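Local coordinates for BtGH115A (Bacteroides thetaiotaomicron, PDB 5BY3), which acts as a family GH115 glycoside hydrolase, a 4-O-methyl-alpha-glucuronidase with specificity for decorated arabinogalactans, at residues A[40-45]-A[233-238]; A[47-52]-A[199-204]; A[92-97]-A[207-212]. All blocks are in the same frame, centred on the assembly; numbering follows the deposited sequence.

In the fold
From the N terminus, helix 38-55 supplies the first halves of two contacts, 40-45 and 47-52, before the chain runs through the N-terminal mixed sheet to 92-97. It then enters the parallel barrel, where helix 193-205, strand 210-212 and helix 228-235 supply the partners in order. Interaction 2 closes its loop at 199-204, interaction 3 at 207-212 and interaction 1 last, at 233-238. The loop of interaction 1 therefore encloses both others, while interactions 2 and 3 cross, their segments alternating along the chain. Together they tie the N-terminal sheet domain to three successive elements of the barrel; interactions 1 and 2 have centres about 10 Å apart.

Interaction 1: A[40-45]-A[233-238]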
loop_
_atom_site.group_PDB
_atom_site.type_symbol
_atom_site.label_atom_id
_atom_site.label_comp_id
_atom_site.label_asym_id
_atom_site.label_seq_id
_atom_site.Cartn_x
_atom_site.Cartn_y
_atom_site.Cartn_z
ATOM N N VAL A 40 22.599 -13.799 2.387
ATOM C CA VAL A 40 22.766 -14.850 1.387
ATOM C C VAL A 40 22.466 -16.209 2.035
ATOM O O VAL A 40 21.707 -17.002 1.497
ATOM C CB VAL A 40 24.156 -14.810 0.674
ATOM C CG1 VAL A 40 24.334 -15.976 -0.303
ATOM C CG2 VAL A 40 24.314 -13.511 -0.083
ATOM N N ARG A 41 23.022 -16.441 3.215
ATOM C CA ARG A 41 22.834 -17.717 3.896
ATOM C C ARG A 41 21.385 -17.921 4.341
ATOM O O ARG A 41 20.862 -19.011 4.215
ATOM C CB ARG A 41 23.841 -17.900 5.047
ATOM C CG ARG A 41 25.092 -18.718 4.663
ATOM C CD ARG A 41 26.347 -18.330 5.456
ATOM N NE ARG A 41 26.052 -17.921 6.845
ATOM C CZ ARG A 41 26.275 -16.707 7.366
ATOM N NH1 ARG A 41 26.831 -15.729 6.643
ATOM N NH2 ARG A 41 25.947 -16.471 8.634
ATOM N N THR A 42 20.737 -16.850 4.773
ATOM C CA THR A 42 19.326 -16.874 5.178
ATOM C C THR A 42 18.402 -17.316 4.043
ATOM O O THR A 42 17.487 -18.087 4.283
ATOM C CB THR A 42 18.884 -15.500 5.678
ATOM O OG1 THR A 42 19.779 -15.068 6.698
ATOM C CG2 THR A 42 17.513 -15.581 6.263
ATOM N N SER A 43 18.680 -16.832 2.828
ATOM C CA SER A 43 17.896 -17.092 1.614
ATOM C C SER A 43 18.107 -18.493 1.085
ATOM O O SER A 43 17.186 -19.123 0.531
ATOM C CB SER A 43 18.276 -16.094 0.508
ATOM O OG SER A 43 18.283 -14.774 1.033
ATOM N N LEU A 44 19.342 -18.954 1.227
ATOM C CA LEU A 44 19.653 -20.333 1.015
ATOM C C LEU A 44 18.780 -21.257 1.871
ATOM O O LEU A 44 18.176 -22.171 1.331
ATOM C CB LEU A 44 21.134 -20.583 1.237
ATOM C CG LEU A 44 21.919 -20.411 -0.061
ATOM C CD1 LEU A 44 23.374 -20.759 0.199
ATOM C CD2 LEU A 44 21.366 -21.290 -1.158
ATOM N N ASP A 45 18.694 -20.989 3.176
ATOM C CA ASP A 45 17.798 -21.743 4.066
ATOM C C ASP A 45 16.355 -21.763 3.533
ATOM O O ASP A 45 15.712 -22.836 3.476
ATOM C CB ASP A 45 17.841 -21.197 5.507
ATOM C CG ASP A 45 19.118 -21.569 6.264
ATOM O OD1 ASP A 45 20.004 -22.277 5.726
ATOM O OD2 ASP A 45 19.236 -21.147 7.430
ATOM N N LYS A 233 19.676 -8.145 11.149
ATOM C CA LYS A 233 21.002 -8.343 10.576
ATOM C C LYS A 233 21.076 -9.680 9.820
ATOM O O LYS A 233 21.667 -9.757 8.743
ATOM C CB LYS A 233 22.082 -8.246 11.669
ATOM C CG LYS A 233 23.510 -7.983 11.190
ATOM C CD LYS A 233 24.507 -8.455 12.243
ATOM C CE LYS A 233 25.855 -7.768 12.098
ATOM N NZ LYS A 233 25.919 -6.475 12.847
ATOM N N LYS A 234 20.456 -10.717 10.383
ATOM C CA LYS A 234 20.430 -12.061 9.781
ATOM C C LYS A 234 19.733 -12.041 8.415
ATOM O O LYS A 234 20.230 -12.662 7.455
ATOM C CB LYS A 234 19.754 -13.059 10.739
ATOM C CG LYS A 234 20.082 -14.520 10.466
ATOM C CD LYS A 234 18.899 -15.455 10.736
ATOM C CE LYS A 234 19.258 -16.919 10.473
ATOM N NZ LYS A 234 19.706 -17.208 9.077
ATOM N N TYR A 235 18.630 -11.275 8.334
ATOM C CA TYR A 235 17.772 -11.153 7.144
ATOM C C TYR A 235 18.114 -9.986 6.218
ATOM O O TYR A 235 17.545 -9.881 5.132
ATOM C CB TYR A 235 16.279 -11.116 7.542
ATOM C CG TYR A 235 15.728 -12.464 7.932
ATOM C CD1 TYR A 235 16.084 -13.079 9.157
ATOM C CD2 TYR A 235 14.861 -13.143 7.090
ATOM C CE1 TYR A 235 15.617 -14.325 9.487
ATOM C CE2 TYR A 235 14.365 -14.379 7.438
ATOM C CZ TYR A 235 14.744 -14.975 8.625
ATOM O OH TYR A 235 14.254 -16.243 8.947
ATOM N N GLY A 236 19.023 -9.102 6.635
ATOM C CA GLY A 236 19.602 -8.060 5.741
ATOM C C GLY A 236 18.616 -6.968 5.386
ATOM O O GLY A 236 18.571 -6.520 4.235
ATOM N N ILE A 237 17.825 -6.552 6.377
ATOM C CA ILE A 237 16.735 -5.610 6.209
ATOM C C ILE A 237 17.191 -4.268 6.756
ATOM O O ILE A 237 17.678 -4.173 7.877
ATOM C CB ILE A 237 15.488 -6.060 7.044
ATOM C CG1 ILE A 237 14.908 -7.427 6.571
ATOM C CG2 ILE A 237 14.435 -4.952 7.167
ATOM C CD1 ILE A 237 14.399 -7.512 5.133
ATOM N N PHE A 238 16.999 -3.212 5.982
ATOM C CA PHE A 238 17.282 -1.893 6.471
ATOM C C PHE A 238 16.205 -1.564 7.461
ATOM O O PHE A 238 15.022 -1.596 7.134
ATOM C CB PHE A 238 17.374 -0.915 5.307
ATOM C CG PHE A 238 18.587 -1.134 4.460
ATOM C CD1 PHE A 238 18.646 -2.192 3.553
ATOM C CD2 PHE A 238 19.710 -0.299 4.598
ATOM C CE1 PHE A 238 19.798 -2.424 2.770
ATOM C CE2 PHE A 238 20.866 -0.522 3.825
ATOM C CZ PHE A 238 20.915 -1.591 2.905
#
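Thr42 presents its two branches to two different groups of helix 228-235: the hydroxyl meets Lys234 and the methyl meets the ring of Tyr235. The evidence for the methyl contact is strong. Thr42 CG2 stands 3.6 Å from the centroid of the Tyr235 ring, and the line between them is tilted from the ring normal by only 11°. The distances from Thr42 CG2 to the six ring carbons agree, running from 3.6 Å to Tyr235 CE2 up to 4.1 Å to Tyr235 CD1. This is a CH-pi contact over the middle of a face, with the two side chains crossing at about a right angle.

The other branch is placed by a chi1 of -53°, which sets OG1 beside the backbone N of Thr42 and leaves the methyl anti to that nitrogen. Thr42 OG1 comes within 2.6 Å of Lys234 O, but Pro38 O, one helical turn back, also lies within reach of the single hydroxyl proton, and which carbonyl receives it is not settled. As acceptor the hydroxyl has a clearer role, since Lys234 NZ donates to Thr42 OG1 over 3.2 Å. The lysine chain reaches it by bending at chi2 and again at chi4 (-59°), so that backbone carbonyl and ammonium of one residue converge on one hydroxyl. Asp45 OD2 lies 4.3 Å from Lys234 NZ, beyond a salt bridge, though its charge probably still favours the ammonium here.

Around this contact, Val40 and Leu44 pack against helix 113-126, and Tyr235 rests on Glu197 and Leu204 of helix 193-205, which Ser43 also touches. Beyond Gly236, which has positive phi and follows helix 228-235, the backbone of Phe238 pairs with Asn209 and Tyr211, joining strand 238-239 to strand 210-212 of the barrel.

Interaction 2: A[47-52]-A[199-204]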
loop_
_atom_site.group_PDB
_atom_site.type_symbol
_atom_site.label_atom_id
_atom_site.label_comp_id
_atom_site.label_asym_id
_atom_site.label_seq_id
_atom_site.Cartn_x
_atom_site.Cartn_y
_atom_site.Cartn_z
ATOM N N LEU A 47 15.366 -21.307 0.456
ATOM C CA LEU A 47 15.258 -22.111 -0.772
ATOM C C LEU A 47 15.208 -23.605 -0.466
ATOM O O LEU A 47 14.456 -24.361 -1.096
ATOM C CB LEU A 47 16.376 -21.783 -1.773
ATOM C CG LEU A 47 16.424 -22.580 -3.075
ATOM C CD1 LEU A 47 15.305 -22.256 -4.041
ATOM C CD2 LEU A 47 17.738 -22.343 -3.772
ATOM N N SER A 48 16.008 -24.010 0.506
ATOM C CA SER A 48 16.141 -25.399 0.879
ATOM C C SER A 48 14.821 -25.855 1.402
ATOM O O SER A 48 14.344 -26.934 1.034
ATOM C CB SER A 48 17.199 -25.572 1.966
ATOM O OG SER A 48 18.376 -24.993 1.508
ATOM N N ARG A 49 14.237 -25.018 2.255
ATOM C CA ARG A 49 12.873 -25.233 2.731
ATOM C C ARG A 49 11.885 -25.483 1.563
ATOM O O ARG A 49 11.051 -26.375 1.642
ATOM C CB ARG A 49 12.460 -24.049 3.592
ATOM C CG ARG A 49 11.151 -24.239 4.308
ATOM C CD ARG A 49 11.055 -23.201 5.399
ATOM N NE ARG A 49 10.153 -22.128 5.036
ATOM C CZ ARG A 49 10.046 -20.983 5.705
ATOM N NH1 ARG A 49 10.803 -20.730 6.767
ATOM N NH2 ARG A 49 9.171 -20.077 5.299
ATOM N N ASP A 50 12.043 -24.722 0.475
ATOM C CA ASP A 50 11.178 -24.803 -0.699
ATOM C C ASP A 50 11.537 -25.970 -1.581
ATOM O O ASP A 50 10.647 -26.614 -2.100
ATOM C CB ASP A 50 11.189 -23.480 -1.488
ATOM C CG ASP A 50 10.757 -22.295 -0.635
ATOM O OD1 ASP A 50 10.144 -22.509 0.459
ATOM O OD2 ASP A 50 11.061 -21.146 -1.039
ATOM N N LEU A 51 12.834 -26.250 -1.741
ATOM C CA LEU A 51 13.309 -27.471 -2.409
ATOM C C LEU A 51 12.739 -28.775 -1.800
ATOM O O LEU A 51 12.322 -29.666 -2.539
ATOM C CB LEU A 51 14.849 -27.505 -2.423
ATOM C CG LEU A 51 15.485 -26.693 -3.558
ATOM C CD1 LEU A 51 16.885 -26.288 -3.144
ATOM C CD2 LEU A 51 15.505 -27.418 -4.888
ATOM N N GLN A 52 12.740 -28.869 -0.465
ATOM C CA GLN A 52 12.042 -29.904 0.271
ATOM C C GLN A 52 10.531 -29.920 0.003
ATOM O O GLN A 52 9.971 -30.982 -0.291
ATOM C CB GLN A 52 12.293 -29.730 1.785
ATOM C CG GLN A 52 12.053 -30.963 2.640
ATOM C CD GLN A 52 12.861 -32.193 2.192
ATOM O OE1 GLN A 52 14.086 -32.245 2.326
ATOM N NE2 GLN A 52 12.163 -33.190 1.658
ATOM N N ILE A 199 8.202 -11.922 9.317
ATOM C CA ILE A 199 8.028 -10.719 8.511
ATOM C C ILE A 199 9.156 -10.548 7.497
ATOM O O ILE A 199 8.897 -10.278 6.301
ATOM C CB ILE A 199 7.876 -9.462 9.383
ATOM C CG1 ILE A 199 6.692 -9.665 10.355
ATOM C CG2 ILE A 199 7.666 -8.242 8.493
ATOM C CD1 ILE A 199 6.508 -8.561 11.389
ATOM N N PHE A 200 10.392 -10.770 7.945
ATOM C CA PHE A 200 11.526 -10.638 7.047
ATOM C C PHE A 200 11.570 -11.678 5.930
ATOM O O PHE A 200 11.956 -11.329 4.785
ATOM C CB PHE A 200 12.853 -10.551 7.788
ATOM C CG PHE A 200 12.901 -9.528 8.906
ATOM C CD1 PHE A 200 12.174 -8.347 8.859
ATOM C CD2 PHE A 200 13.721 -9.752 10.015
ATOM C CE1 PHE A 200 12.250 -7.433 9.897
ATOM C CE2 PHE A 200 13.788 -8.838 11.072
ATOM C CZ PHE A 200 13.061 -7.675 11.002
ATOM N N GLU A 201 11.133 -12.917 6.209
ATOM C CA GLU A 201 10.894 -13.892 5.110
ATOM C C GLU A 201 9.941 -13.328 4.058
ATOM O O GLU A 201 10.130 -13.496 2.852
ATOM C CB GLU A 201 10.186 -15.150 5.604
ATOM C CG GLU A 201 11.014 -16.165 6.333
ATOM C CD GLU A 201 10.179 -17.331 6.846
ATOM O OE1 GLU A 201 9.006 -17.535 6.438
ATOM O OE2 GLU A 201 10.718 -18.055 7.681
ATOM N N LEU A 202 8.872 -12.707 4.537
ATOM C CA LEU A 202 7.863 -12.197 3.642
ATOM C C LEU A 202 8.489 -11.111 2.788
ATOM O O LEU A 202 8.249 -11.095 1.577
ATOM C CB LEU A 202 6.642 -11.702 4.409
ATOM C CG LEU A 202 5.495 -11.019 3.675
ATOM C CD1 LEU A 202 4.913 -11.865 2.562
ATOM C CD2 LEU A 202 4.425 -10.666 4.697
ATOM N N LEU A 203 9.319 -10.253 3.401
ATOM C CA LEU A 203 9.924 -9.128 2.666
ATOM C C LEU A 203 10.929 -9.619 1.664
ATOM O O LEU A 203 10.940 -9.167 0.532
ATOM C CB LEU A 203 10.561 -8.111 3.600
ATOM C CG LEU A 203 9.620 -7.384 4.562
ATOM C CD1 LEU A 203 10.437 -6.510 5.499
ATOM C CD2 LEU A 203 8.542 -6.574 3.851
ATOM N N LEU A 204 11.733 -10.598 2.061
ATOM C CA LEU A 204 12.654 -11.263 1.133
ATOM C C LEU A 204 11.928 -11.822 -0.080
ATOM O O LEU A 204 12.290 -11.531 -1.240
ATOM C CB LEU A 204 13.437 -12.365 1.860
ATOM C CG LEU A 204 14.520 -11.990 2.903
ATOM C CD1 LEU A 204 15.472 -13.140 3.211
ATOM C CD2 LEU A 204 15.329 -10.762 2.512
#
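The guanidinium of Arg49 turns its edge to the carboxylate of Glu201, with OE1 lying in the guanidinium plane, whereas the donors come to the carboxylate from well above its plane, more than 50° out of it at both oxygens. This is an end-on bidentate salt bridge between helix 38-55 and helix 193-205, joining the N-terminal domain to the TIM-barrel fold. The two planes stand 64° apart, so the groups are not coplanar, yet both bonds run nearly straight at the hydrogen.

The arginine chain leaves its helix extended and bends at chi3 (104°), which turns its end toward Glu201. Both charges have further partners: Arg49 NH2 also bridges to Glu133, and Glu201 OE1 to Arg198, making a four-residue ionic network. A leucine in place of Arg49 would probably leave Glu133 without this mate and Glu201 dependent on Arg198 for its charge compensation. One residue along, Asp50 bridges to Arg205, a second ionic tie between the same helices. The two bonds of the pair are matched in length: Arg49 NH2 to Glu201 OE1 and Arg49 NH1 to Glu201 OE2 each measure 2.8 Å.

Interaction 3: A[92-97]-A[207-212]; sequences KKQAFM and RANTYW
Gln94 and Asn209 meet through their terminal amides, in a buried contact. Along the glutamine, CB points toward segment 207-212, but neither it nor CG touches that segment; this side chain instead touches Tyr118 of helix 113-126. Beyond CG the chain is extended (chi2 171°), which carries the amide across to Asn209. CD is the first atom to arrive, with Gln94 CD 3.5 Å from Asn209 ND2. At the tip, Gln94 OE1 lies 2.9 Å from Asn209 ND2 and also accepts a hydrogen bond from Arg163 NH1. Gln94 NE2 stands 3.5 Å from Asn209 ND2; as both are donors, they do not bond to each other. Their closeness is consistent with a shared acceptor: each donates to the backbone carbonyl of Glu161.

The amide planes are 46° apart and the side chains cross at about a right angle. Asn209 is held from its other end too, for its OD1 receives the backbone N-H of Arg163 and the hydroxyl of Thr210. In the latter bond Thr210 OG1 is 2.7 Å from Asn209 OD1 and sits above the carbonyl plane, 43° out of it. Several bonds thus fix the rotation of both amides.

Glu161 and Arg163 flank the start of strand 162-166, and Asn209 just precedes its parallel neighbour 210-212, reached from helix 193-205 through a Schellman motif at Arg207. The loop before strand 96-100 of the N-terminal sheet therefore docks at the beginning of two adjacent strands, joined by a beta-alpha-beta crossover typical of the TIM barrel.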
loop_
_atom_site.group_PDB
_atom_site.type_symbol
_atom_site.label_atom_id
_atom_site.label_comp_id
_atom_site.label_asym_id
_atom_site.label_seq_id
_atom_site.Cartn_x
_atom_site.Cartn_y
_atom_site.Cartn_z
ATOM N N LYS A 92 26.797 -2.449 -10.012
ATOM C CA LYS A 92 25.332 -2.390 -10.239
ATOM C C LYS A 92 24.525 -2.743 -8.972
ATOM O O LYS A 92 25.008 -3.480 -8.107
ATOM C CB LYS A 92 24.938 -3.318 -11.395
ATOM C CG LYS A 92 23.961 -2.696 -12.360
ATOM C CD LYS A 92 23.357 -3.740 -13.274
ATOM C CE LYS A 92 22.164 -3.154 -14.017
ATOM N NZ LYS A 92 21.485 -4.143 -14.898
ATOM N N LYS A 93 23.305 -2.226 -8.860
ATOM C CA LYS A 93 22.587 -2.276 -7.576
ATOM C C LYS A 93 21.570 -3.436 -7.439
ATOM O O LYS A 93 20.671 -3.581 -8.261
ATOM C CB LYS A 93 21.948 -0.907 -7.255
ATOM C CG LYS A 93 20.981 -0.337 -8.312
ATOM C CD LYS A 93 19.797 0.384 -7.651
ATOM C CE LYS A 93 18.845 1.013 -8.659
ATOM N NZ LYS A 93 17.442 1.080 -8.156
ATOM N N GLN A 94 21.758 -4.264 -6.407
ATOM C CA GLN A 94 20.790 -5.299 -5.951
ATOM C C GLN A 94 20.340 -6.253 -7.083
ATOM O O GLN A 94 19.141 -6.565 -7.229
ATOM C CB GLN A 94 19.573 -4.637 -5.268
ATOM C CG GLN A 94 19.862 -3.753 -4.070
ATOM C CD GLN A 94 18.627 -2.980 -3.617
ATOM O OE1 GLN A 94 17.549 -3.554 -3.464
ATOM N NE2 GLN A 94 18.774 -1.663 -3.422
ATOM N N ALA A 95 21.303 -6.672 -7.900
ATOM C CA ALA A 95 21.011 -7.318 -9.177
ATOM C C ALA A 95 21.519 -8.743 -9.231
ATOM O O ALA A 95 22.412 -9.101 -8.472
ATOM C CB ALA A 95 21.558 -6.498 -10.343
ATOM N N PHE A 96 20.913 -9.553 -10.102
ATOM C CA PHE A 96 21.321 -10.927 -10.297
ATOM C C PHE A 96 21.138 -11.378 -11.727
ATOM O O PHE A 96 20.260 -10.855 -12.457
ATOM C CB PHE A 96 20.613 -11.883 -9.330
ATOM C CG PHE A 96 19.111 -11.971 -9.534
ATOM C CD1 PHE A 96 18.573 -12.830 -10.471
ATOM C CD2 PHE A 96 18.244 -11.237 -8.732
ATOM C CE1 PHE A 96 17.199 -12.919 -10.650
ATOM C CE2 PHE A 96 16.852 -11.329 -8.884
ATOM C CZ PHE A 96 16.336 -12.160 -9.853
HETATM N N MSE A 97 21.987 -12.347 -12.083
HETATM C CA MSE A 97 21.944 -13.122 -13.302
HETATM C C MSE A 97 21.704 -14.563 -12.927
HETATM O O MSE A 97 22.347 -15.121 -12.009
HETATM C CB MSE A 97 23.308 -13.069 -13.945
HETATM C CG MSE A 97 23.357 -11.998 -15.022
HETATM SE SE MSE A 97 24.899 -12.442 -16.155
HETATM C CE MSE A 97 24.516 -11.396 -17.788
ATOM N N ARG A 207 10.893 -9.302 -2.397
ATOM C CA ARG A 207 12.107 -8.533 -2.807
ATOM C C ARG A 207 12.187 -7.141 -2.202
ATOM O O ARG A 207 12.718 -6.236 -2.812
ATOM C CB ARG A 207 12.303 -8.430 -4.340
ATOM C CG ARG A 207 12.193 -9.711 -5.155
ATOM C CD ARG A 207 10.829 -9.728 -5.830
ATOM N NE ARG A 207 10.868 -10.515 -7.054
ATOM C CZ ARG A 207 9.999 -10.449 -8.050
ATOM N NH1 ARG A 207 8.949 -9.614 -8.043
ATOM N NH2 ARG A 207 10.217 -11.236 -9.081
ATOM N N ALA A 208 11.605 -6.967 -1.029
ATOM C CA ALA A 208 11.629 -5.716 -0.307
ATOM C C ALA A 208 12.893 -5.771 0.536
ATOM O O ALA A 208 13.406 -6.878 0.847
ATOM C CB ALA A 208 10.384 -5.592 0.568
ATOM N N ASN A 209 13.428 -4.600 0.886
ATOM C CA ASN A 209 14.687 -4.567 1.643
ATOM C C ASN A 209 14.644 -3.778 2.934
ATOM O O ASN A 209 15.611 -3.831 3.706
ATOM C CB ASN A 209 15.876 -4.133 0.765
ATOM C CG ASN A 209 15.658 -2.798 0.092
ATOM O OD1 ASN A 209 14.755 -2.028 0.458
ATOM N ND2 ASN A 209 16.490 -2.512 -0.922
ATOM N N THR A 210 13.521 -3.093 3.169
ATOM C CA THR A 210 13.386 -2.085 4.224
ATOM C C THR A 210 12.184 -2.384 5.158
ATOM O O THR A 210 11.204 -2.955 4.728
ATOM C CB THR A 210 13.256 -0.692 3.564
ATOM O OG1 THR A 210 14.366 -0.475 2.674
ATOM C CG2 THR A 210 13.179 0.408 4.574
ATOM N N TYR A 211 12.263 -1.986 6.421
ATOM C CA TYR A 211 11.197 -2.209 7.391
ATOM C C TYR A 211 11.105 -1.039 8.339
ATOM O O TYR A 211 12.123 -0.568 8.819
ATOM C CB TYR A 211 11.487 -3.491 8.193
ATOM C CG TYR A 211 10.481 -3.891 9.276
ATOM C CD1 TYR A 211 9.112 -3.847 9.050
ATOM C CD2 TYR A 211 10.926 -4.381 10.514
ATOM C CE1 TYR A 211 8.216 -4.213 10.041
ATOM C CE2 TYR A 211 10.050 -4.776 11.486
ATOM C CZ TYR A 211 8.685 -4.691 11.258
ATOM O OH TYR A 211 7.788 -5.081 12.255
ATOM N N TRP A 212 9.887 -0.558 8.576
ATOM C CA TRP A 212 9.614 0.348 9.679
ATOM C C TRP A 212 8.830 -0.475 10.690
ATOM O O TRP A 212 7.688 -0.808 10.450
ATOM C CB TRP A 212 8.786 1.558 9.235
ATOM C CG TRP A 212 9.466 2.543 8.303
ATOM C CD1 TRP A 212 10.724 2.452 7.727
ATOM C CD2 TRP A 212 8.895 3.756 7.804
ATOM N NE1 TRP A 212 10.968 3.557 6.935
ATOM C CE2 TRP A 212 9.858 4.359 6.949
ATOM C CE3 TRP A 212 7.667 4.408 8.012
ATOM C CZ2 TRP A 212 9.619 5.572 6.316
ATOM C CZ3 TRP A 212 7.431 5.602 7.380
ATOM C CH2 TRP A 212 8.390 6.178 6.557
#